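Local coordinates for protein oxygen-independent coproporphyrinogen III oxidase (Escherichia coli, PDB 1OLT) that catalyses the oxygen-independent oxidative decarboxylation of coproporphyrinogen III to protoporphyrinogen IX in heme biosynthesis, using a [4Fe-4S] cluster and S-adenosylmethionine, at residues F32-F36 / C335-N339; K120-S124 / D154-L159; L195-R199 / L232-R236. All coordinates share one frame; numbering follows the deposited sequence. Where two conformers were deposited one is given.

Contact 1: F32-F36 / C335-N339; sequences FSEDF and CYAQN
Different first torsions send two phenylalanines of the loop 32-36 onto the strand 335-339: Phe32 carries its ring beside its own backbone N (chi1 -68°), whereas Phe36 holds CG trans to N (chi1 -172°). The two rings thereby reach different faces of the strand. Phe32 meets the side of Tyr336 and Gln338. Its CZ lies 3.7 Å from Tyr336 CB, and in the conformer described, one of two for this tyrosine and so less sure, its CE1 comes up at the edge of the tyrosine ring. At the far side of the ring from CE1, Phe32 CD2 is 3.9 Å from Gln338 OE1, which sits at the phenyl edge near its plane while the amide stands almost perpendicular to the ring. That oxygen is bonded by Arg359 and the amide nitrogen by the carbonyl of Ser327, so the edge of Phe32 faces an amide whose oxygen and nitrogen are both already engaged. Phe36 serves the alternate residues. Its CZ touches Cys335 CB at 3.8 Å and its CE1 touches Ala337 CB at 3.9 Å, while the carbonyl oxygen of Tyr336 stands over the centre of one face. Cys335 SG lies at the ring edge, 5.1 Å from the Phe36 centroid, in a sulfur-aromatic contact. Between the phenylalanines the chain reverses in a type I turn, from Ser33 to Phe36, and Ser33 OG accepts from Asp35 N at 3.1 Å to form an ST turn. Strand 335-339 is the middle one of a three-stranded antiparallel sheet, between 329-332 and 357-362; Gln338 also touches Ile329, an S-adenosylmethionine-binding residue. The loop bonds to Gly360 through the Ser33 backbone, and helix 38-45 packs on Cys335 and Ala337 through Ala44 and Phe41.

Contact 2: K120-S124 / D154-L159; sequences KAQIS and DVLDHL
Lys120 lays the start of its side chain over one face of the His158 imidazole, CB standing 3.8 Å from the ring centroid and 12° off its normal, a CH-pi contact. The lysine then runs on in extended form to Asp154, where NZ and OD2 make a salt bridge, although the position of NZ is less certain; a water bonded to Asp154 O also lies near NZ, in a weak contact. His158 has CG trans to its backbone N (chi1 -172°), which carries the ring across to helix 120-133. There NE2 points between two acceptors, Ser124 OG at 2.8 Å and Lys120 O at 3.0 Å, both weak bonds; Lys120 O is also taken by Ser124 N within its own helix, and Ser124 OG has a firmer partner in Glu162. Beside these polar groups, Ile123 CD1 rests 3.9 Å from Leu159 CD2, the two side chains crossing at about a right angle, and Ile123 CG2 meets the edge of the imidazole. An alanine in place of His158 would probably uncover the Lys120 methylenes, open a gap beside Ile123 and cost Ser124 OG and Lys120 O the NE2 donor. The segments 120-124 and 154-159 run nearly parallel, their axes 18° apart and 10.6 Å from each other at closest. Such side-by-side packing is characteristic of outer helices following successive parallel strands, here 105-112 and 140-146, in the TIM-barrel-like radical SAM core.

Contact 3: L195-R199 / L232-R236; sequences LNHAR and LNPDR
Leu195 and Leu232 form the close-packed, buried half of this contact, whereas Arg199 and Asn233 make its polar, partly exposed half. Leu195 points toward the helix end and the loop after it with CG trans to its backbone N (chi1 -173°), and its two methyls divide the work: CD1 lies 4.0 Å from Leu232 CG, while CD2 sits 3.4 Å from the Leu232 carbonyl oxygen. Pro234 closes the apolar patch more loosely, its CB 4.4 Å from Leu195 CD1. One helical turn on, Arg199 leaves the helix in the same direction, bends at chi3 and turns the end of its guanidinium on a single atom, the carbonyl oxygen of Asn233. NH2 bonds that oxygen at 2.9 Å and NH1 at 3.2 Å, with the oxygen practically in the guanidinium plane. The two donors approach the carbonyl differently, NH1 almost in line with the C=O bond and NH2 from above its plane. Asn233 ND2 lies over one face of the guanidinium, 3.7 Å from Arg199 NH1, with the amide and guanidinium planes only 18° apart. Asn233 has a positive phi, the first residue to leave the helix 219-232, so the arginine bonds the chain just where it leaves the helix. Asp235 is looser still, with OD1 4.2 Å from Arg199 NH1, too long for a salt bridge; its charge is met by Arg292. Helix 188-200 and the end of helix 219-232 meet against strand 207-212, where Ile208 touches both Leu195 and Pro234, and Arg236 starts strand 236-241 alongside.

In the fold
Contact 1 is buried and mainly apolar, aromatic rings against a strand of the small antiparallel sheet, whereas contacts 2 and 3 are partly buried and join outer elements of the radical SAM core, with charged side chains on their more open sides. Contact 2 pairs two helices through lysine, histidine and aspartate; contact 3 joins a helix to the end of another and the loop after it, through an arginine on a backbone carbonyl. These two adjoin, 18 Å between centres: Asp157 OD1 and His197 NE2 form a probable hydrogen bond of 2.7 Å, and Leu156 packs on Ala198. Contact 1 lies apart, its nearest atoms about 17 Å from contact 2 and about 21 Å from contact 3.

Contact 1: F32-F36 / C335-N339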
loop_
_atom_site.group_PDB
_atom_site.type_symbol
_atom_site.label_atom_id
_atom_site.label_comp_id
_atom_site.label_asym_id
_atom_site.label_seq_id
_atom_site.Cartn_x
_atom_site.Cartn_y
_atom_site.Cartn_z
ATOM N N PHE A 32 1.131 1.362 -18.283
ATOM C CA PHE A 32 -0.206 1.967 -18.450
ATOM C C PHE A 32 -0.146 2.851 -19.690
ATOM O O PHE A 32 0.833 3.511 -19.901
ATOM C CB PHE A 32 -0.653 2.817 -17.221
ATOM C CG PHE A 32 -0.931 2.024 -15.940
ATOM C CD1 PHE A 32 -0.718 0.663 -15.835
ATOM C CD2 PHE A 32 -1.355 2.696 -14.801
ATOM C CE1 PHE A 32 -0.950 -0.011 -14.618
ATOM C CE2 PHE A 32 -1.596 2.021 -13.597
ATOM C CZ PHE A 32 -1.401 0.659 -13.524
ATOM N N SER A 33 -1.188 2.849 -20.507
ATOM C CA SER A 33 -1.205 3.608 -21.730
ATOM C C SER A 33 -2.474 4.492 -21.842
ATOM O O SER A 33 -3.565 4.099 -21.483
ATOM C CB SER A 33 -1.125 2.645 -22.903
ATOM O OG SER A 33 -1.683 3.198 -24.066
ATOM N N GLU A 34 -2.304 5.675 -22.397
ATOM C CA GLU A 34 -3.395 6.630 -22.566
ATOM C C GLU A 34 -4.376 6.199 -23.632
ATOM O O GLU A 34 -5.417 6.801 -23.767
ATOM C CB GLU A 34 -2.842 8.021 -22.843
ATOM C CG GLU A 34 -2.025 8.555 -21.663
ATOM C CD GLU A 34 -1.448 9.950 -21.902
ATOM O OE1 GLU A 34 -2.056 10.708 -22.678
ATOM O OE2 GLU A 34 -0.380 10.277 -21.309
ATOM N N ASP A 35 -4.038 5.140 -24.361
ATOM C CA ASP A 35 -4.903 4.550 -25.357
ATOM C C ASP A 35 -6.051 3.766 -24.748
ATOM O O ASP A 35 -7.051 3.558 -25.393
ATOM C CB ASP A 35 -4.069 3.619 -26.242
ATOM C CG ASP A 35 -3.145 4.389 -27.222
ATOM O OD1 ASP A 35 -3.447 5.588 -27.517
ATOM O OD2 ASP A 35 -2.119 3.861 -27.753
ATOM N N PHE A 36 -5.876 3.328 -23.506
ATOM C CA PHE A 36 -6.930 2.683 -22.712
ATOM C C PHE A 36 -8.018 3.690 -22.360
ATOM O O PHE A 36 -7.834 4.612 -21.536
ATOM C CB PHE A 36 -6.346 2.079 -21.423
ATOM C CG PHE A 36 -7.317 1.236 -20.638
ATOM C CD1 PHE A 36 -8.217 1.813 -19.759
ATOM C CD2 PHE A 36 -7.298 -0.154 -20.741
ATOM C CE1 PHE A 36 -9.122 1.019 -18.996
ATOM C CE2 PHE A 36 -8.210 -0.940 -19.988
ATOM C CZ PHE A 36 -9.116 -0.341 -19.133
ATOM N N CYS A 335 -8.156 -5.544 -15.666
ATOM C CA CYS A 335 -7.590 -4.313 -16.191
ATOM C C CYS A 335 -7.125 -3.430 -15.053
ATOM O O CYS A 335 -7.597 -3.552 -13.940
ATOM C CB CYS A 335 -8.585 -3.504 -17.054
ATOM S SG CYS A 335 -9.255 -4.371 -18.448
ATOM N N TYR A 336 -6.138 -2.588 -15.314
ATOM C CA TYR A 336 -5.789 -1.495 -14.436
ATOM C C TYR A 336 -6.131 -0.183 -15.174
ATOM O O TYR A 336 -5.931 -0.065 -16.358
ATOM C CB TYR A 336 -4.309 -1.512 -14.005
ATOM C CG TYR A 336 -3.808 -2.828 -13.406
ATOM C CD1 TYR A 336 -4.676 -3.694 -12.725
ATOM C CD2 TYR A 336 -2.466 -3.217 -13.516
ATOM C CE1 TYR A 336 -4.233 -4.900 -12.171
ATOM C CE2 TYR A 336 -2.007 -4.443 -12.974
ATOM C CZ TYR A 336 -2.903 -5.275 -12.291
ATOM O OH TYR A 336 -2.504 -6.495 -11.762
ATOM N N ALA A 337 -6.640 0.798 -14.434
ATOM C CA ALA A 337 -7.019 2.091 -14.970
ATOM C C ALA A 337 -6.704 3.148 -13.939
ATOM O O ALA A 337 -6.999 2.986 -12.759
ATOM C CB ALA A 337 -8.521 2.074 -15.289
ATOM N N GLN A 338 -6.165 4.264 -14.374
ATOM C CA GLN A 338 -5.790 5.315 -13.442
ATOM C C GLN A 338 -6.390 6.627 -13.863
ATOM O O GLN A 338 -6.394 6.967 -15.047
ATOM C CB GLN A 338 -4.262 5.527 -13.388
ATOM C CG GLN A 338 -3.777 6.372 -12.258
ATOM C CD GLN A 338 -2.245 6.437 -12.101
ATOM O OE1 GLN A 338 -1.524 6.201 -13.058
ATOM N NE2 GLN A 338 -1.769 6.758 -10.880
ATOM N N ASN A 339 -6.865 7.349 -12.877
ATOM C CA ASN A 339 -7.276 8.737 -13.040
ATOM C C ASN A 339 -6.091 9.679 -13.263
ATOM O O ASN A 339 -4.948 9.418 -12.819
ATOM C CB ASN A 339 -8.028 9.190 -11.787
ATOM C CG ASN A 339 -9.462 8.690 -11.730
ATOM O OD1 ASN A 339 -10.051 8.243 -12.751
ATOM N ND2 ASN A 339 -10.081 8.804 -10.499
#

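Contact 2: K120-S124 / D154-L159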
loop_
_atom_site.group_PDB
_atom_site.type_symbol
_atom_site.label_atom_id
_atom_site.label_comp_id
_atom_site.label_asym_id
_atom_site.label_seq_id
_atom_site.Cartn_x
_atom_site.Cartn_y
_atom_site.Cartn_z
ATOM N N LYS A 120 -14.447 17.457 10.173
ATOM C CA LYS A 120 -15.573 16.563 10.493
ATOM C C LYS A 120 -16.731 16.627 9.530
ATOM O O LYS A 120 -17.280 15.592 9.100
ATOM C CB LYS A 120 -16.063 16.817 11.935
ATOM C CG LYS A 120 -15.035 16.452 13.056
ATOM C CD LYS A 120 -15.656 16.825 14.469
ATOM C CE LYS A 120 -14.598 16.920 15.540
ATOM N NZ LYS A 120 -15.177 17.049 16.995
ATOM N N ALA A 121 -17.123 17.852 9.148
ATOM C CA ALA A 121 -18.207 18.024 8.172
ATOM C C ALA A 121 -17.858 17.435 6.802
ATOM O O ALA A 121 -18.672 16.784 6.216
ATOM C CB ALA A 121 -18.617 19.539 8.017
ATOM N N GLN A 122 -16.653 17.640 6.341
ATOM C CA GLN A 122 -16.175 17.086 5.080
ATOM C C GLN A 122 -16.082 15.527 5.096
ATOM O O GLN A 122 -16.498 14.847 4.149
ATOM C CB GLN A 122 -14.800 17.726 4.716
ATOM C CG GLN A 122 -14.969 19.181 4.387
ATOM C CD GLN A 122 -13.697 19.949 4.423
ATOM O OE1 GLN A 122 -12.669 19.486 5.011
ATOM N NE2 GLN A 122 -13.751 21.199 3.892
ATOM N N ILE A 123 -15.578 14.976 6.185
ATOM C CA ILE A 123 -15.538 13.521 6.377
ATOM C C ILE A 123 -16.944 13.012 6.253
ATOM O O ILE A 123 -17.205 12.043 5.537
ATOM C CB ILE A 123 -14.990 13.183 7.763
ATOM C CG1 ILE A 123 -13.502 13.427 7.783
ATOM C CG2 ILE A 123 -15.298 11.741 8.108
ATOM C CD1 ILE A 123 -12.903 13.501 9.158
ATOM N N SER A 124 -17.884 13.646 6.968
ATOM C CA SER A 124 -19.276 13.191 6.914
ATOM C C SER A 124 -19.877 13.295 5.528
ATOM O O SER A 124 -20.657 12.403 5.082
ATOM C CB SER A 124 -20.190 13.953 7.906
ATOM O OG SER A 124 -19.795 13.737 9.236
ATOM N N ASP A 154 -10.871 14.109 19.265
ATOM C CA ASP A 154 -12.266 13.786 18.960
ATOM C C ASP A 154 -12.566 13.546 17.518
ATOM O O ASP A 154 -13.629 13.094 17.203
ATOM C CB ASP A 154 -13.252 14.748 19.625
ATOM C CG ASP A 154 -13.322 16.082 18.940
ATOM O OD1 ASP A 154 -12.711 16.325 17.864
ATOM O OD2 ASP A 154 -13.997 16.982 19.429
ATOM N N VAL A 155 -11.637 13.830 16.604
ATOM C CA VAL A 155 -11.793 13.412 15.212
ATOM C C VAL A 155 -11.858 11.865 15.113
ATOM O O VAL A 155 -12.551 11.316 14.246
ATOM C CB VAL A 155 -10.701 14.022 14.266
ATOM C CG1 VAL A 155 -10.733 13.435 12.847
ATOM C CG2 VAL A 155 -10.791 15.555 14.215
ATOM N N LEU A 156 -11.128 11.156 15.984
ATOM C CA LEU A 156 -11.205 9.695 16.013
ATOM C C LEU A 156 -12.591 9.210 16.412
ATOM O O LEU A 156 -13.106 8.275 15.794
ATOM C CB LEU A 156 -10.148 9.100 16.946
ATOM C CG LEU A 156 -8.693 9.424 16.567
ATOM C CD1 LEU A 156 -7.783 8.708 17.548
ATOM C CD2 LEU A 156 -8.313 9.181 15.141
ATOM N N ASP A 157 -13.221 9.835 17.415
ATOM C CA ASP A 157 -14.606 9.490 17.762
ATOM C C ASP A 157 -15.540 9.724 16.550
ATOM O O ASP A 157 -16.404 8.932 16.276
ATOM C CB ASP A 157 -15.112 10.258 18.959
ATOM C CG ASP A 157 -14.187 10.070 20.188
ATOM O OD1 ASP A 157 -13.132 10.718 20.303
ATOM O OD2 ASP A 157 -14.448 9.259 21.030
ATOM N N HIS A 158 -15.329 10.794 15.835
ATOM C CA HIS A 158 -16.151 11.097 14.674
ATOM C C HIS A 158 -15.946 10.066 13.571
ATOM O O HIS A 158 -16.914 9.619 12.963
ATOM C CB HIS A 158 -15.800 12.426 14.122
ATOM C CG HIS A 158 -16.727 12.893 13.035
ATOM N ND1 HIS A 158 -17.999 13.326 13.294
ATOM C CD2 HIS A 158 -16.558 12.997 11.698
ATOM C CE1 HIS A 158 -18.591 13.691 12.168
ATOM N NE2 HIS A 158 -17.727 13.508 11.175
ATOM N N LEU A 159 -14.697 9.661 13.307
ATOM C CA LEU A 159 -14.432 8.606 12.328
ATOM C C LEU A 159 -15.128 7.298 12.712
ATOM O O LEU A 159 -15.711 6.593 11.882
ATOM C CB LEU A 159 -12.916 8.351 12.157
ATOM C CG LEU A 159 -12.187 9.572 11.591
ATOM C CD1 LEU A 159 -10.713 9.444 11.780
ATOM C CD2 LEU A 159 -12.545 9.704 10.123
HETATM O O HOH W 1 -16.153 13.858 17.753
#

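Contact 3: L195-R199 / L232-R236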
loop_
_atom_site.group_PDB
_atom_site.type_symbol
_atom_site.label_atom_id
_atom_site.label_comp_id
_atom_site.label_asym_id
_atom_site.label_seq_id
_atom_site.Cartn_x
_atom_site.Cartn_y
_atom_site.Cartn_z
ATOM N N LEU A 195 -2.972 7.345 19.526
ATOM C CA LEU A 195 -3.068 5.891 19.287
ATOM C C LEU A 195 -3.756 5.169 20.422
ATOM O O LEU A 195 -4.588 4.276 20.188
ATOM C CB LEU A 195 -1.685 5.310 18.943
ATOM C CG LEU A 195 -1.668 3.847 18.519
ATOM C CD1 LEU A 195 -0.529 3.624 17.469
ATOM C CD2 LEU A 195 -1.465 2.865 19.752
ATOM N N ASN A 196 -3.465 5.543 21.646
ATOM C CA ASN A 196 -4.156 4.944 22.764
ATOM C C ASN A 196 -5.688 5.287 22.827
ATOM O O ASN A 196 -6.491 4.462 23.194
ATOM C CB ASN A 196 -3.392 5.243 24.053
ATOM C CG ASN A 196 -2.082 4.389 24.159
ATOM O OD1 ASN A 196 -0.970 4.923 24.207
ATOM N ND2 ASN A 196 -2.243 3.042 24.140
ATOM N N HIS A 197 -6.075 6.477 22.400
ATOM C CA HIS A 197 -7.463 6.828 22.274
ATOM C C HIS A 197 -8.138 5.975 21.144
ATOM O O HIS A 197 -9.295 5.517 21.304
ATOM C CB HIS A 197 -7.636 8.361 21.997
ATOM C CG HIS A 197 -9.056 8.822 22.000
ATOM N ND1 HIS A 197 -9.940 8.509 23.018
ATOM C CD2 HIS A 197 -9.755 9.553 21.111
ATOM C CE1 HIS A 197 -11.118 9.043 22.751
ATOM N NE2 HIS A 197 -11.026 9.670 21.591
ATOM N N ALA A 198 -7.439 5.788 20.034
ATOM C CA ALA A 198 -7.947 4.979 18.937
ATOM C C ALA A 198 -8.260 3.584 19.471
ATOM O O ALA A 198 -9.320 3.084 19.258
ATOM C CB ALA A 198 -6.956 4.890 17.812
ATOM N N ARG A 199 -7.343 3.011 20.234
ATOM C CA ARG A 199 -7.522 1.698 20.828
ATOM C C ARG A 199 -8.700 1.670 21.810
ATOM O O ARG A 199 -9.544 0.723 21.791
ATOM C CB ARG A 199 -6.208 1.276 21.544
ATOM C CG ARG A 199 -6.250 -0.088 22.114
ATOM C CD ARG A 199 -5.028 -0.532 23.062
ATOM N NE ARG A 199 -3.745 0.147 22.826
ATOM C CZ ARG A 199 -2.777 -0.320 22.016
ATOM N NH1 ARG A 199 -2.926 -1.445 21.294
ATOM N NH2 ARG A 199 -1.663 0.365 21.914
ATOM N N LEU A 232 4.584 2.077 22.530
ATOM C CA LEU A 232 3.358 2.563 21.861
ATOM C C LEU A 232 2.431 1.440 21.499
ATOM O O LEU A 232 1.203 1.594 21.483
ATOM C CB LEU A 232 3.790 3.346 20.627
ATOM C CG LEU A 232 2.797 3.960 19.710
ATOM C CD1 LEU A 232 2.131 5.127 20.489
ATOM C CD2 LEU A 232 3.517 4.440 18.429
ATOM N N ASN A 233 3.025 0.271 21.224
ATOM C CA ASN A 233 2.286 -0.970 20.963
ATOM C C ASN A 233 1.228 -0.887 19.851
ATOM O O ASN A 233 0.050 -1.151 20.102
ATOM C CB ASN A 233 1.668 -1.435 22.285
ATOM C CG ASN A 233 0.982 -2.768 22.185
ATOM O OD1 ASN A 233 1.368 -3.607 21.389
ATOM N ND2 ASN A 233 -0.008 -2.993 23.037
ATOM N N PRO A 234 1.628 -0.575 18.623
ATOM C CA PRO A 234 0.731 -0.639 17.487
ATOM C C PRO A 234 0.413 -2.072 17.186
ATOM O O PRO A 234 1.188 -2.951 17.567
ATOM C CB PRO A 234 1.550 -0.033 16.325
ATOM C CG PRO A 234 2.935 -0.230 16.678
ATOM C CD PRO A 234 3.001 -0.219 18.216
ATOM N N ASP A 235 -0.689 -2.311 16.488
ATOM C CA ASP A 235 -1.044 -3.641 16.050
ATOM C C ASP A 235 -0.179 -4.101 14.851
ATOM O O ASP A 235 0.109 -5.297 14.720
ATOM C CB ASP A 235 -2.519 -3.727 15.679
ATOM C CG ASP A 235 -3.415 -3.390 16.840
ATOM O OD1 ASP A 235 -3.149 -3.910 17.960
ATOM O OD2 ASP A 235 -4.362 -2.603 16.737
ATOM N N ARG A 236 0.259 -3.156 14.039
ATOM C CA ARG A 236 0.963 -3.457 12.805
ATOM C C ARG A 236 1.941 -2.322 12.557
ATOM O O ARG A 236 1.696 -1.176 12.974
ATOM C CB ARG A 236 0.027 -3.521 11.576
ATOM C CG ARG A 236 -0.936 -4.628 11.471
ATOM C CD ARG A 236 -2.005 -4.398 10.323
ATOM N NE ARG A 236 -2.915 -5.548 10.227
ATOM C CZ ARG A 236 -4.008 -5.633 9.456
ATOM N NH1 ARG A 236 -4.352 -4.653 8.627
ATOM N NH2 ARG A 236 -4.735 -6.740 9.490
#